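Local coordinates for protein FAD-binding oxidoreductase (Gulosibacter chungangensis, PDB 7PBG) that oxidises 4-ethylphenol and related 4-alkylphenols by dehydrogenation, using a covalently bound FAD cofactor, at residues Tyr321-Gly326 / Leu374-Pro379; Lys145-Pro150 / Pro237-Met242; Glu250-Leu255 / Lys411-Thr416. One frame throughout, in Å; residues are numbered along the deposited sequence.

Contact 1: residues Tyr321-Gly326 / Leu374-Pro379; sequences YGTCYG and LNTGVP
Asn375, at the C-terminal end of helix 363-375, faces Thr323 on strand 318-326, their CA atoms 6.4 Å apart. Its carboxamide supplies both N-H groups of ND2: one goes to Thr323 OG1 at 2.8 Å, with an N-H...O angle of 155° and the oxygen lying in the amide plane; the other goes to a water that donates in turn to Tyr321 O. The amide is thereby fixed in rotation. Thr323 OG1, set beside its own backbone N and anti to the carbonyl carbon (chi1 -54°), also hydrogen-bonds to Ser244 OG. The helix ends in a Schellman motif, Gly377 its C-prime residue, against strand 318-326 of the large antiparallel sheet of this FAD-linked oxidase. At that turn Tyr325 OH donates to Asn375 O at 2.6 Å, the carbonyl oxygen sitting in the plane of the ring at its edge. Thr323 CG2 lies over one face of the same ring, near the rim. Beyond the contact Asn375 touches Tyr169, an FAD-binding residue, and its side chain is about 9 Å from the bound FAD.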
ATOM      1  N   TYR A 321      23.877   9.269   6.784  1.00 17.11           N
ATOM      2  CA  TYR A 321      24.266   7.942   6.293  1.00 17.20           C
ATOM      3  C   TYR A 321      23.323   7.526   5.169  1.00 16.60           C
ATOM      4  O   TYR A 321      22.100   7.628   5.324  1.00 17.86           O
ATOM      5  CB  TYR A 321      24.196   6.914   7.418  1.00 17.34           C
ATOM      6  CG  TYR A 321      25.200   7.139   8.514  1.00 16.86           C
ATOM      7  CD1 TYR A 321      26.533   6.776   8.346  1.00 16.89           C
ATOM      8  CD2 TYR A 321      24.825   7.694   9.723  1.00 17.93           C
ATOM      9  CE1 TYR A 321      27.453   6.958   9.360  1.00 18.11           C
ATOM     10  CE2 TYR A 321      25.749   7.939  10.713  1.00 18.78           C
ATOM     11  CZ  TYR A 321      27.057   7.533  10.552  1.00 17.94           C
ATOM     12  OH  TYR A 321      27.923   7.759  11.575  1.00 19.02           O
ATOM     13  N   GLY A 322      23.892   7.020   4.087  1.00 17.52           N
ATOM     14  CA  GLY A 322      23.171   6.467   2.946  1.00 17.78           C
ATOM     15  C   GLY A 322      23.937   5.335   2.272  1.00 20.10           C
ATOM     16  O   GLY A 322      25.095   5.058   2.628  1.00 18.80           O
ATOM     17  N   THR A 323      23.299   4.760   1.265  1.00 18.53           N
ATOM     18  CA  THR A 323      23.847   3.649   0.457  1.00 18.07           C
ATOM     19  C   THR A 323      23.331   3.742  -0.976  1.00 19.79           C
ATOM     20  O   THR A 323      22.189   4.148  -1.231  1.00 18.96           O
ATOM     21  CB  THR A 323      23.536   2.300   1.111  1.00 18.37           C
ATOM     22  OG1 THR A 323      23.992   2.303   2.456  1.00 18.09           O
ATOM     23  CG2 THR A 323      24.135   1.146   0.326  1.00 19.47           C
ATOM     24  N   CYS A 324      24.218   3.457  -1.913  1.00 18.94           N
ATOM     25  CA  CYS A 324      23.932   3.334  -3.348  1.00 17.92           C
ATOM     26  C   CYS A 324      24.017   1.853  -3.730  1.00 17.35           C
ATOM     27  O   CYS A 324      24.836   1.051  -3.142  1.00 21.17           O
ATOM     28  CB  CYS A 324      24.917   4.178  -4.134  1.00 21.01           C
ATOM     29  SG  CYS A 324      24.534   5.943  -3.984  1.00 22.80           S
ATOM     30  N   TYR A 325      23.152   1.481  -4.649  1.00 17.68           N
ATOM     31  CA  TYR A 325      22.905   0.070  -5.054  1.00 18.26           C
ATOM     32  C   TYR A 325      22.995  -0.039  -6.562  1.00 17.44           C
ATOM     33  O   TYR A 325      22.344   0.765  -7.255  1.00 19.51           O
ATOM     34  CB  TYR A 325      21.512  -0.397  -4.629  1.00 19.23           C
ATOM     35  CG  TYR A 325      21.218  -0.179  -3.168  1.00 19.30           C
ATOM     36  CD1 TYR A 325      21.340  -1.211  -2.255  1.00 19.95           C
ATOM     37  CD2 TYR A 325      20.889   1.072  -2.678  1.00 18.24           C
ATOM     38  CE1 TYR A 325      21.077  -1.036  -0.906  1.00 18.66           C
ATOM     39  CE2 TYR A 325      20.668   1.267  -1.328  1.00 18.45           C
ATOM     40  CZ  TYR A 325      20.721   0.204  -0.430  1.00 18.38           C
ATOM     41  OH  TYR A 325      20.500   0.425   0.917  1.00 18.85           O
ATOM     42  N   GLY A 326      23.694  -1.052  -7.056  1.00 19.30           N
ATOM     43  CA  GLY A 326      23.608  -1.412  -8.481  1.00 21.68           C
ATOM     44  C   GLY A 326      24.969  -1.803  -9.007  1.00 19.41           C
ATOM     45  O   GLY A 326      25.889  -2.005  -8.234  1.00 21.26           O
ATOM     46  N   LEU A 374      23.172  -2.483   7.987  1.00 18.91           N
ATOM     47  CA  LEU A 374      21.687  -2.416   7.933  1.00 20.07           C
ATOM     48  C   LEU A 374      21.259  -2.140   6.494  1.00 18.73           C
ATOM     49  O   LEU A 374      20.252  -2.715   6.053  1.00 18.39           O
ATOM     50  CB  LEU A 374      21.145  -1.328   8.861  1.00 17.95           C
ATOM     51  CG  LEU A 374      21.410  -1.560  10.339  1.00 21.39           C
ATOM     52  CD1 LEU A 374      20.824  -0.453  11.149  1.00 20.54           C
ATOM     53  CD2 LEU A 374      20.886  -2.902  10.844  1.00 19.79           C
ATOM     54  N   ASN A 375      21.957  -1.236   5.818  1.00 17.65           N
ATOM     55  CA  ASN A 375      21.549  -0.734   4.478  1.00 18.19           C
ATOM     56  C   ASN A 375      21.795  -1.797   3.410  1.00 18.85           C
ATOM     57  O   ASN A 375      21.281  -1.630   2.292  1.00 18.88           O
ATOM     58  CB  ASN A 375      22.230   0.568   4.054  1.00 18.34           C
ATOM     59  CG  ASN A 375      21.919   1.674   5.015  1.00 19.88           C
ATOM     60  OD1 ASN A 375      21.119   1.478   5.954  1.00 17.88           O
ATOM     61  ND2 ASN A 375      22.521   2.823   4.759  1.00 22.38           N
ATOM     62  N   THR A 376      22.606  -2.805   3.725  1.00 19.02           N
ATOM     63  CA  THR A 376      22.895  -3.898   2.771  1.00 20.27           C
ATOM     64  C   THR A 376      22.202  -5.196   3.192  1.00 18.22           C
ATOM     65  O   THR A 376      22.538  -6.244   2.645  1.00 21.61           O
ATOM     66  CB  THR A 376      24.399  -4.098   2.560  1.00 21.41           C
ATOM     67  OG1 THR A 376      25.051  -4.442   3.783  1.00 18.97           O
ATOM     68  CG2 THR A 376      25.055  -2.896   1.918  1.00 22.65           C
ATOM     69  N   GLY A 377      21.300  -5.132   4.170  1.00 16.61           N
ATOM     70  CA  GLY A 377      20.465  -6.261   4.549  1.00 18.00           C
ATOM     71  C   GLY A 377      21.112  -7.161   5.586  1.00 18.23           C
ATOM     72  O   GLY A 377      20.587  -8.252   5.794  1.00 20.22           O
ATOM     73  N   VAL A 378      22.171  -6.707   6.248  1.00 19.31           N
ATOM     74  CA  VAL A 378      22.876  -7.490   7.294  1.00 18.23           C
ATOM     75  C   VAL A 378      22.434  -6.954   8.630  1.00 17.63           C
ATOM     76  O   VAL A 378      22.772  -5.830   8.998  1.00 21.82           O
ATOM     77  CB  VAL A 378      24.389  -7.388   7.165  1.00 20.07           C
ATOM     78  CG1 VAL A 378      25.074  -8.209   8.261  1.00 21.26           C
ATOM     79  CG2 VAL A 378      24.829  -7.818   5.801  1.00 20.82           C
ATOM     80  N   PRO A 379      21.557  -7.667   9.334  1.00 17.60           N
ATOM     81  CA  PRO A 379      21.063  -7.136  10.588  1.00 18.81           C
ATOM     82  C   PRO A 379      22.148  -7.186  11.663  1.00 20.01           C
ATOM     83  O   PRO A 379      23.062  -8.052  11.612  1.00 19.59           O
ATOM     84  CB  PRO A 379      19.892  -8.057  10.965  1.00 19.54           C
ATOM     85  CG  PRO A 379      20.071  -9.289  10.162  1.00 22.58           C
ATOM     86  CD  PRO A 379      21.075  -9.032   9.053  1.00 19.63           C
TER
HETATM   87  O   HOH W   1      20.955   5.164   5.871  1.00 19.96           O

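Contact 2: residues Lys145-Pro150 / Pro237-Met242; sequences KLMIDP and PTPPEM
Leu146 and Pro237 form an antiparallel non-hydrogen-bonded pair, their CA atoms 4.5 Å apart, and their side chains diverge. One backbone hydrogen bond crosses beside this pair: Thr238 N donates to Lys145 O at 3.0 Å, nearly straight at 175°, although the donor stands well above the carbonyl plane. On the other side of the pair, Met147 is backbone hydrogen-bonded to Met236, which ties the short strand 146-147 to the end of strand 226-237.

With OG1 beside its own backbone N (chi1 -56°), Thr238 brings this hydroxyl against the Lys145-Leu146 peptide, OG1 lying 3.1 Å from Lys145 C; towards Lys145 O and Leu146 N the angles are too poor for hydrogen bonds.

In fold terms, the segment 237-242 is the crossing from the sheet of the FAD-binding domain to the large antiparallel sheet that strand 241-249 enters, a two-part layout known from the PCMH-type flavoprotein oxidases.

Apolar contacts fill the corner of that crossing. The Met147 side chain stands at about a right angle to that of Pro239, Met147 SD touching the ring at Pro239 CD, 3.6 Å away, and it meets Met242 tip to tip, with Met147 SD 3.7 Å from Met242 SD. A bend at chi3 (56°) puts Met147 CE within 3.8 Å of Met242 SD as well. An alanine in place of Met147 would probably open a gap between Pro239 and Met242, leaving the Met242 thioether without the SD and CE of its partner. Leu146 CD2 reaches back to Pro237 CA at 4.1 Å, and the Leu146 side chain also packs on Ala122 and on Val139 of helix 132-142. Pro237 also touches Gly268 of the second subunit.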
ATOM      1  N   LYS A 145      19.722 -15.180  -3.899  1.00 21.76           N
ATOM      2  CA  LYS A 145      20.323 -13.832  -4.070  1.00 21.82           C
ATOM      3  C   LYS A 145      19.274 -12.754  -3.756  1.00 18.92           C
ATOM      4  O   LYS A 145      18.884 -11.962  -4.627  1.00 20.36           O
ATOM      5  CB  LYS A 145      20.917 -13.675  -5.472  1.00 28.27           C
ATOM      6  CG  LYS A 145      21.938 -14.754  -5.831  1.00 29.66           C
ATOM      7  CD  LYS A 145      23.016 -14.947  -4.802  1.00 35.99           C
ATOM      8  CE  LYS A 145      24.148 -15.844  -5.274  1.00 40.82           C
ATOM      9  NZ  LYS A 145      24.193 -17.133  -4.529  1.00 47.75           N
ATOM     10  N   LEU A 146      18.891 -12.722  -2.492  1.00 19.73           N
ATOM     11  CA  LEU A 146      17.862 -11.821  -1.940  1.00 19.00           C
ATOM     12  C   LEU A 146      18.424 -11.177  -0.684  1.00 19.73           C
ATOM     13  O   LEU A 146      19.236 -11.801   0.019  1.00 19.18           O
ATOM     14  CB  LEU A 146      16.617 -12.628  -1.575  1.00 17.99           C
ATOM     15  CG  LEU A 146      15.904 -13.388  -2.699  1.00 17.51           C
ATOM     16  CD1 LEU A 146      14.743 -14.105  -2.069  1.00 18.93           C
ATOM     17  CD2 LEU A 146      15.455 -12.481  -3.813  1.00 19.23           C
ATOM     18  N   MET A 147      17.961  -9.973  -0.405  1.00 18.59           N
ATOM     19  CA  MET A 147      18.311  -9.187   0.780  1.00 19.73           C
ATOM     20  C   MET A 147      17.068  -9.036   1.633  1.00 19.34           C
ATOM     21  O   MET A 147      15.936  -8.879   1.099  1.00 22.76           O
ATOM     22  CB  MET A 147      18.762  -7.780   0.364  1.00 24.32           C
ATOM     23  CG  MET A 147      20.111  -7.747  -0.264  1.00 27.69           C
ATOM     24  SD  MET A 147      20.325  -6.103  -0.981  1.00 27.74           S
ATOM     25  CE  MET A 147      20.053  -5.072   0.463  1.00 28.37           C
ATOM     26  N   ILE A 148      17.270  -9.012   2.922  1.00 19.07           N
ATOM     27  CA  ILE A 148      16.194  -8.565   3.831  1.00 20.79           C
ATOM     28  C   ILE A 148      16.357  -7.061   4.111  1.00 20.14           C
ATOM     29  O   ILE A 148      17.344  -6.435   3.717  1.00 17.98           O
ATOM     30  CB  ILE A 148      16.162  -9.381   5.109  1.00 21.99           C
ATOM     31  CG1 ILE A 148      17.366  -9.091   6.003  1.00 22.43           C
ATOM     32  CG2 ILE A 148      16.066 -10.870   4.799  1.00 22.72           C
ATOM     33  CD1 ILE A 148      17.094  -9.387   7.458  1.00 23.47           C
ATOM     34  N   ASP A 149      15.377  -6.512   4.809  1.00 17.98           N
ATOM     35  CA  ASP A 149      15.335  -5.079   5.185  1.00 18.97           C
ATOM     36  C   ASP A 149      15.144  -5.027   6.693  1.00 17.41           C
ATOM     37  O   ASP A 149      13.994  -5.049   7.193  1.00 18.30           O
ATOM     38  CB  ASP A 149      14.236  -4.279   4.483  1.00 17.27           C
ATOM     39  CG  ASP A 149      14.352  -2.801   4.776  1.00 19.24           C
ATOM     40  OD1 ASP A 149      14.909  -2.087   3.934  1.00 19.96           O
ATOM     41  OD2 ASP A 149      13.888  -2.394   5.852  1.00 20.24           O
ATOM     42  N   PRO A 150      16.241  -5.099   7.478  1.00 17.59           N
ATOM     43  CA  PRO A 150      16.099  -5.079   8.928  1.00 17.20           C
ATOM     44  C   PRO A 150      15.864  -3.667   9.480  1.00 17.88           C
ATOM     45  O   PRO A 150      16.408  -2.660   9.039  1.00 17.02           O
ATOM     46  CB  PRO A 150      17.435  -5.633   9.445  1.00 17.54           C
ATOM     47  CG  PRO A 150      18.446  -5.273   8.344  1.00 19.14           C
ATOM     48  CD  PRO A 150      17.658  -5.243   7.046  1.00 16.37           C
ATOM     49  N   PRO A 237      15.777  -8.192  -4.609  1.00 18.59           N
ATOM     50  CA  PRO A 237      16.872  -8.924  -5.230  1.00 19.39           C
ATOM     51  C   PRO A 237      18.220  -8.242  -4.965  1.00 19.06           C
ATOM     52  O   PRO A 237      18.312  -7.032  -5.033  1.00 20.16           O
ATOM     53  CB  PRO A 237      16.503  -8.855  -6.731  1.00 20.02           C
ATOM     54  CG  PRO A 237      15.017  -8.684  -6.741  1.00 21.13           C
ATOM     55  CD  PRO A 237      14.765  -7.759  -5.576  1.00 18.36           C
ATOM     56  N   THR A 238      19.233  -9.029  -4.648  1.00 18.58           N
ATOM     57  CA  THR A 238      20.576  -8.527  -4.357  1.00 19.36           C
ATOM     58  C   THR A 238      21.146  -7.887  -5.616  1.00 21.10           C
ATOM     59  O   THR A 238      21.259  -8.532  -6.646  1.00 21.10           O
ATOM     60  CB  THR A 238      21.481  -9.668  -3.844  1.00 22.62           C
ATOM     61  OG1 THR A 238      20.881 -10.289  -2.705  1.00 20.76           O
ATOM     62  CG2 THR A 238      22.871  -9.188  -3.511  1.00 24.95           C
ATOM     63  N   PRO A 239      21.563  -6.607  -5.534  1.00 20.56           N
ATOM     64  CA  PRO A 239      22.154  -5.892  -6.662  1.00 22.17           C
ATOM     65  C   PRO A 239      23.612  -6.286  -6.829  1.00 20.58           C
ATOM     66  O   PRO A 239      24.183  -6.946  -5.997  1.00 21.68           O
ATOM     67  CB  PRO A 239      22.019  -4.409  -6.295  1.00 24.79           C
ATOM     68  CG  PRO A 239      22.033  -4.416  -4.778  1.00 22.80           C
ATOM     69  CD  PRO A 239      21.477  -5.761  -4.335  1.00 21.99           C
ATOM     70  N   PRO A 240      24.238  -5.956  -7.973  1.00 23.87           N
ATOM     71  CA  PRO A 240      25.627  -6.347  -8.186  1.00 24.83           C
ATOM     72  C   PRO A 240      26.616  -5.840  -7.115  1.00 22.66           C
ATOM     73  O   PRO A 240      27.533  -6.565  -6.681  1.00 22.22           O
ATOM     74  CB  PRO A 240      25.957  -5.720  -9.551  1.00 24.79           C
ATOM     75  CG  PRO A 240      24.640  -5.485 -10.224  1.00 25.41           C
ATOM     76  CD  PRO A 240      23.589  -5.349  -9.129  1.00 24.12           C
ATOM     77  N   GLU A 241      26.431  -4.593  -6.679  1.00 22.28           N
ATOM     78  CA  GLU A 241      27.300  -3.931  -5.689  1.00 22.32           C
ATOM     79  C   GLU A 241      26.484  -2.996  -4.822  1.00 19.51           C
ATOM     80  O   GLU A 241      25.411  -2.578  -5.273  1.00 19.12           O
ATOM     81  CB  GLU A 241      28.379  -3.141  -6.435  1.00 25.09           C
ATOM     82  CG  GLU A 241      29.604  -2.890  -5.636  1.00 31.22           C
ATOM     83  CD  GLU A 241      30.881  -2.687  -6.447  1.00 29.12           C
ATOM     84  OE1 GLU A 241      30.952  -3.020  -7.644  1.00 31.77           O
ATOM     85  OE2 GLU A 241      31.796  -2.222  -5.848  1.00 37.26           O
ATOM     86  N   MET A 242      27.007  -2.673  -3.645  1.00 19.05           N
ATOM     87  CA  MET A 242      26.416  -1.681  -2.743  1.00 19.55           C
ATOM     88  C   MET A 242      27.565  -0.911  -2.097  1.00 21.38           C
ATOM     89  O   MET A 242      28.593  -1.531  -1.736  1.00 21.30           O
ATOM     90  CB  MET A 242      25.559  -2.370  -1.689  1.00 20.58           C
ATOM     91  CG  MET A 242      24.437  -3.109  -2.295  1.00 21.47           C
ATOM     92  SD  MET A 242      23.292  -3.906  -1.153  1.00 21.85           S
ATOM     93  CE  MET A 242      24.178  -5.441  -0.905  1.00 19.61           C
TER

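Contact 3: residues Glu250-Leu255 / Lys411-Thr416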
ATOM      1  N   GLU A 250      29.626  20.134  10.292  1.00 19.71           N
ATOM      2  CA  GLU A 250      30.389  20.681  11.434  1.00 21.78           C
ATOM      3  C   GLU A 250      29.472  21.494  12.365  1.00 21.69           C
ATOM      4  O   GLU A 250      29.957  21.912  13.426  1.00 22.37           O
ATOM      5  CB  GLU A 250      31.576  21.483  10.884  1.00 23.85           C
ATOM      6  CG  GLU A 250      31.192  22.818  10.322  1.00 25.91           C
ATOM      7  CD  GLU A 250      32.365  23.698   9.904  1.00 27.15           C
ATOM      8  OE1 GLU A 250      33.485  23.201   9.914  1.00 25.38           O
ATOM      9  OE2 GLU A 250      32.111  24.851   9.511  1.00 32.42           O
ATOM     10  N   ASN A 251      28.283  21.902  11.908  1.00 19.68           N
ATOM     11  CA  ASN A 251      27.481  22.877  12.677  1.00 21.80           C
ATOM     12  C   ASN A 251      26.125  22.275  13.035  1.00 20.06           C
ATOM     13  O   ASN A 251      25.467  21.716  12.138  1.00 21.33           O
ATOM     14  CB  ASN A 251      27.345  24.176  11.878  1.00 24.70           C
ATOM     15  CG  ASN A 251      27.042  25.374  12.743  1.00 28.84           C
ATOM     16  OD1 ASN A 251      26.153  25.368  13.611  1.00 26.66           O
ATOM     17  ND2 ASN A 251      27.822  26.427  12.529  1.00 36.24           N
ATOM     18  N   GLU A 252      25.651  22.496  14.251  1.00 20.19           N
ATOM     19  CA  GLU A 252      24.264  22.132  14.598  1.00 23.52           C
ATOM     20  C   GLU A 252      23.302  22.836  13.651  1.00 22.82           C
ATOM     21  O   GLU A 252      22.183  22.331  13.448  1.00 21.37           O
ATOM     22  CB  GLU A 252      23.881  22.544  16.011  1.00 26.76           C
ATOM     23  CG  GLU A 252      24.334  21.555  17.027  1.00 34.12           C
ATOM     24  CD  GLU A 252      23.689  21.734  18.383  1.00 37.66           C
ATOM     25  OE1 GLU A 252      22.604  22.334  18.444  1.00 32.31           O
ATOM     26  OE2 GLU A 252      24.284  21.236  19.367  1.00 45.90           O
ATOM     27  N   ASP A 253      23.675  24.035  13.213  1.00 21.74           N
ATOM     28  CA  ASP A 253      22.759  24.867  12.394  1.00 22.49           C
ATOM     29  C   ASP A 253      22.811  24.425  10.930  1.00 21.95           C
ATOM     30  O   ASP A 253      22.122  25.034  10.131  1.00 21.83           O
ATOM     31  CB  ASP A 253      23.115  26.338  12.489  1.00 24.03           C
ATOM     32  CG  ASP A 253      22.842  26.939  13.851  1.00 29.28           C
ATOM     33  OD1 ASP A 253      21.901  26.463  14.547  1.00 32.12           O
ATOM     34  OD2 ASP A 253      23.559  27.899  14.183  1.00 32.01           O
ATOM     35  N   ASP A 254      23.501  23.337  10.587  1.00 19.93           N
ATOM     36  CA  ASP A 254      23.516  22.847   9.190  1.00 18.97           C
ATOM     37  C   ASP A 254      22.254  22.031   8.868  1.00 18.98           C
ATOM     38  O   ASP A 254      22.028  21.730   7.687  1.00 19.41           O
ATOM     39  CB  ASP A 254      24.674  21.901   8.943  1.00 19.68           C
ATOM     40  N   LEU A 255      21.405  21.725   9.851  1.00 18.38           N
ATOM     41  CA  LEU A 255      20.263  20.833   9.589  1.00 18.30           C
ATOM     42  C   LEU A 255      19.362  21.373   8.478  1.00 18.89           C
ATOM     43  O   LEU A 255      18.967  20.583   7.615  1.00 19.05           O
ATOM     44  CB  LEU A 255      19.489  20.568  10.882  1.00 18.33           C
ATOM     45  CG  LEU A 255      18.273  19.665  10.754  1.00 19.18           C
ATOM     46  CD1 LEU A 255      18.664  18.239  10.363  1.00 18.19           C
ATOM     47  CD2 LEU A 255      17.496  19.649  12.063  1.00 20.36           C
ATOM     48  N   LYS A 411      13.527  23.995  13.667  1.00 22.97           N
ATOM     49  CA  LYS A 411      12.681  24.508  14.769  1.00 25.17           C
ATOM     50  C   LYS A 411      12.284  23.339  15.655  1.00 24.68           C
ATOM     51  O   LYS A 411      12.359  23.481  16.902  1.00 23.59           O
ATOM     52  CB  LYS A 411      11.439  25.275  14.300  1.00 26.03           C
ATOM     53  N   GLN A 412      11.856  22.221  15.073  1.00 25.79           N
ATOM     54  CA  GLN A 412      11.558  20.999  15.840  1.00 26.83           C
ATOM     55  C   GLN A 412      12.771  20.606  16.675  1.00 24.29           C
ATOM     56  O   GLN A 412      12.604  20.328  17.873  1.00 23.13           O
ATOM     57  CB  GLN A 412      11.203  19.843  14.921  1.00 24.59           C
ATOM     58  CG  GLN A 412       9.794  19.939  14.410  1.00 26.11           C
ATOM     59  CD  GLN A 412       9.279  18.553  14.121  1.00 27.70           C
ATOM     60  OE1 GLN A 412       8.921  17.798  15.039  1.00 30.22           O
ATOM     61  NE2 GLN A 412       9.272  18.215  12.849  1.00 28.02           N
ATOM     62  N   TYR A 413      13.962  20.582  16.082  1.00 22.72           N
ATOM     63  CA  TYR A 413      15.196  20.245  16.830  1.00 23.58           C
ATOM     64  C   TYR A 413      15.377  21.190  18.019  1.00 23.87           C
ATOM     65  O   TYR A 413      15.569  20.705  19.146  1.00 24.35           O
ATOM     66  CB  TYR A 413      16.452  20.332  15.965  1.00 23.36           C
ATOM     67  CG  TYR A 413      17.710  19.854  16.646  1.00 24.00           C
ATOM     68  CD1 TYR A 413      17.808  18.546  17.054  1.00 24.91           C
ATOM     69  CD2 TYR A 413      18.801  20.678  16.899  1.00 27.30           C
ATOM     70  CE1 TYR A 413      18.953  18.026  17.648  1.00 27.73           C
ATOM     71  CE2 TYR A 413      19.953  20.172  17.515  1.00 26.66           C
ATOM     72  CZ  TYR A 413      20.049  18.830  17.861  1.00 32.55           C
ATOM     73  OH  TYR A 413      21.176  18.229  18.421  1.00 33.03           O
ATOM     74  N   GLU A 414      15.387  22.503  17.767  1.00 24.49           N
ATOM     75  CA  GLU A 414      15.637  23.524  18.830  1.00 26.34           C
ATOM     76  C   GLU A 414      14.567  23.396  19.914  1.00 24.66           C
ATOM     77  O   GLU A 414      14.915  23.397  21.075  1.00 24.98           O
ATOM     78  CB  GLU A 414      15.701  24.940  18.245  1.00 30.43           C
ATOM     79  CG  GLU A 414      17.003  25.177  17.484  1.00 37.04           C
ATOM     80  CD  GLU A 414      18.282  24.987  18.301  1.00 42.29           C
ATOM     81  OE1 GLU A 414      19.334  24.579  17.709  1.00 39.39           O
ATOM     82  OE2 GLU A 414      18.238  25.250  19.532  1.00 45.44           O
ATOM     83  N   ASP A 415      13.305  23.285  19.539  1.00 23.08           N
ATOM     84  CA  ASP A 415      12.203  23.157  20.519  1.00 24.11           C
ATOM     85  C   ASP A 415      12.401  21.880  21.342  1.00 26.30           C
ATOM     86  O   ASP A 415      12.110  21.902  22.552  1.00 24.96           O
ATOM     87  CB  ASP A 415      10.836  23.119  19.836  1.00 25.01           C
ATOM     88  CG  ASP A 415      10.370  24.469  19.281  1.00 29.42           C
ATOM     89  OD1 ASP A 415      10.995  25.481  19.586  1.00 28.95           O
ATOM     90  OD2 ASP A 415       9.377  24.481  18.549  1.00 29.89           O
ATOM     91  N   THR A 416      12.751  20.764  20.703  1.00 24.86           N
ATOM     92  CA  THR A 416      12.847  19.463  21.413  1.00 22.63           C
ATOM     93  C   THR A 416      14.079  19.495  22.323  1.00 23.25           C
ATOM     94  O   THR A 416      14.004  18.946  23.397  1.00 23.13           O
ATOM     95  CB  THR A 416      12.795  18.286  20.434  1.00 22.63           C
ATOM     96  OG1 THR A 416      11.601  18.357  19.665  1.00 24.05           O
ATOM     97  CG2 THR A 416      12.824  16.920  21.088  1.00 19.69           C
TER
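Glu252 OE1 and Glu414 OE1 approach each other across the contact, their side chains oblique to one another, and share one cation, for Lys417 NZ makes a salt bridge to each. The two oxygens lie 4.0 Å apart and their carboxylate planes differ by 23°, a closeness of like charges that the shared lysine would be expected to offset. Asp253 OD1, 4.5 Å from Glu414 OE1, probably adds to the negative potential.

Glu252 also meets an aromatic ring. Its chain is extended beyond CG, and OE1 comes to 3.5 Å from Tyr413 CE2, in the ring plane at the edge, with carboxylate and ring planes 82° apart. Tyr413 CB meets Leu255 CD2 at 4.1 Å, the apolar part of the contact. On the loop side an Asx turn shapes the backbone: Asp253 N donates to Asn251 OD1 at 2.8 Å. On the helix, Gln412 O accepts from Thr416 N and Thr416 OG1, which arrive from opposite faces of its plane.

The tyrosine is further held by Asn280 at its hydroxyl and by Trp318, whose ring meets it edge-to-face. Helix 406-422 lies against strand 426-433, Tyr413 touching Ala429 and Thr416 touching Tyr427, while the segment 250-255 leads from strand 241-249 into helix 255-266, with Leu255 touching Phe431 of strand 426-433.

Followed from the N terminus, the chain first closes contact 2, when residues 237-242 return to 145-150 after 86 residues and join the sheet of the FAD-binding domain to the start of strand 241-249. That strand leads straight to 250-255, where contact 3 opens. Before contact 3 closes at 411-416, the chain makes contact 1, from 321-326 to 374-379, so contact 1 lies wholly within the longer span and no pair crosses. Contacts 1 and 2 touch, their centres 8 Å apart, through neighbouring strands 318-326 and 241-249, Gly326 N to Glu241 O among the links. Contact 3 stands apart, 26 Å from contact 1 centre to centre, and ties the loop after strand 241-249 to helix 406-422.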